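Local coordinates for protein BA42 (Bizionia argentinensis, PDB 4OA3) that is of unknown function but binds calcium ions and consists of a stand-alone TPM domain, at residues Val44-Met49 against Phe77-Gly81. Numbering follows the deposited sequence.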
# COMPACT_ATOMS: atom_id res chain seq x y z
N VAL A 44 -15.97 -1.82 1.00
CA VAL A 44 -14.58 -2.05 0.59
C VAL A 44 -13.61 -1.98 1.75
O VAL A 44 -12.62 -2.71 1.74
CB VAL A 44 -14.15 -1.15 -0.59
CG1 VAL A 44 -15.01 -1.42 -1.83
CG2 VAL A 44 -14.20 0.34 -0.21
N PHE A 45 -13.85 -1.10 2.75
CA PHE A 45 -12.98 -0.98 3.92
C PHE A 45 -12.93 -2.31 4.68
O PHE A 45 -11.84 -2.78 5.00
CB PHE A 45 -13.48 0.14 4.83
CG PHE A 45 -12.62 0.42 6.03
CD1 PHE A 45 -12.88 -0.17 7.25
CD2 PHE A 45 -11.53 1.28 5.92
CE1 PHE A 45 -12.10 0.13 8.37
CE2 PHE A 45 -10.77 1.59 7.04
CZ PHE A 45 -11.05 1.01 8.25
N ASP A 46 -14.11 -2.94 4.94
CA ASP A 46 -14.16 -4.21 5.62
C ASP A 46 -13.41 -5.28 4.82
O ASP A 46 -12.72 -6.12 5.41
CB ASP A 46 -15.61 -4.70 5.90
CG ASP A 46 -16.22 -4.14 7.17
OD1 ASP A 46 -15.73 -3.11 7.66
OD2 ASP A 46 -17.20 -4.74 7.67
N ARG A 47 -13.54 -5.28 3.49
CA ARG A 47 -12.82 -6.27 2.70
C ARG A 47 -11.31 -6.03 2.84
O ARG A 47 -10.54 -6.98 3.03
CB ARG A 47 -13.24 -6.23 1.22
CG ARG A 47 -12.42 -7.13 0.30
CD ARG A 47 -12.40 -8.58 0.72
NE ARG A 47 -11.61 -9.40 -0.20
CZ ARG A 47 -11.20 -10.64 0.05
NH1 ARG A 47 -11.52 -11.24 1.19
NH2 ARG A 47 -10.44 -11.28 -0.83
N ALA A 48 -10.87 -4.78 2.71
CA ALA A 48 -9.43 -4.50 2.87
C ALA A 48 -8.92 -4.91 4.26
O ALA A 48 -7.82 -5.44 4.37
CB ALA A 48 -9.17 -3.03 2.64
N MET A 49 -9.71 -4.70 5.31
CA MET A 49 -9.37 -5.10 6.67
C MET A 49 -9.24 -6.64 6.76
O MET A 49 -8.28 -7.12 7.34
CB MET A 49 -10.47 -4.62 7.62
CG MET A 49 -10.18 -4.86 9.05
SD MET A 49 -11.22 -3.81 10.12
CE MET A 49 -12.77 -4.48 9.80
N PHE A 77 -10.01 1.53 -4.96
CA PHE A 77 -8.98 1.10 -4.04
C PHE A 77 -9.20 1.66 -2.68
O PHE A 77 -9.95 2.63 -2.48
CB PHE A 77 -7.59 1.49 -4.58
CG PHE A 77 -7.36 2.97 -4.74
CD1 PHE A 77 -7.67 3.61 -5.93
CD2 PHE A 77 -6.79 3.70 -3.71
CE1 PHE A 77 -7.45 4.98 -6.07
CE2 PHE A 77 -6.59 5.08 -3.86
CZ PHE A 77 -6.90 5.69 -5.04
N VAL A 78 -8.52 1.08 -1.71
CA VAL A 78 -8.53 1.47 -0.34
C VAL A 78 -7.11 1.45 0.17
O VAL A 78 -6.37 0.53 -0.14
CB VAL A 78 -9.38 0.45 0.52
CG1 VAL A 78 -9.20 0.65 2.04
CG2 VAL A 78 -10.83 0.56 0.15
N ILE A 79 -6.75 2.44 0.97
CA ILE A 79 -5.50 2.47 1.68
C ILE A 79 -5.89 2.18 3.10
O ILE A 79 -6.69 2.93 3.70
CB ILE A 79 -4.80 3.82 1.54
CG1 ILE A 79 -4.45 4.11 0.06
CG2 ILE A 79 -3.55 3.84 2.40
CD1 ILE A 79 -4.33 5.63 -0.22
N TYR A 80 -5.41 1.05 3.62
CA TYR A 80 -5.73 0.61 4.97
C TYR A 80 -4.46 0.50 5.77
O TYR A 80 -3.62 -0.35 5.49
CB TYR A 80 -6.44 -0.76 4.89
CG TYR A 80 -6.88 -1.30 6.23
CD1 TYR A 80 -5.99 -1.98 7.05
CD2 TYR A 80 -8.16 -1.07 6.71
CE1 TYR A 80 -6.32 -2.31 8.36
CE2 TYR A 80 -8.54 -1.48 7.99
CZ TYR A 80 -7.61 -2.11 8.81
OH TYR A 80 -7.95 -2.49 10.09
N GLY A 81 -4.32 1.36 6.76
CA GLY A 81 -3.19 1.36 7.66
C GLY A 81 -3.55 0.72 8.99
O GLY A 81 -4.72 0.76 9.41
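Y80 and V78, two residues apart on edge strand 76-81, project from the same face of the sheet into helix 44-54, whose residues V44, F45, A48 and M49 line the facing side. This is apolar helix-on-sheet packing in the alpha/beta TPM domain; F77 and I79 point the other way and pack against helix 95-105. The axes of 44-49 and 77-81 come within 8.6 Å, and no hydrogen bond joins the segments. Such an approach suits A48, whose short side chain lets the helix settle on the strand: its CB lies 3.7 Å from CG1 of V78. CG2, the other branch of this valine, a beta-branched residue well suited to an extended strand, faces V44. The long, flat Y80 side chain reaches across to the helix, crossing F45 at about a right angle. A chi1 of -178° swings the tyrosine ring away from its own backbone N and toward the helix, where M49 CA covers one face in a CH-pi contact, 4.1 Å from the ring centroid. F45, reaching in from an exposed position, turns a face of its flat ring to the Y80 rim at CD2, the two planes inclined at 55°; F52, one turn further along helix 44-54, also meets the tyrosine. Replacing Y80 with an alanine would probably open a gap beside M49 and leave the F45 ring freer to turn. The flexible methionine passes its CB and CG along the ring's outer rim before its end leads away; SD makes an oblique Met-aromatic contact, with M49 CG 3.4 Å and M49 SD 3.5 Å from Y80 OH.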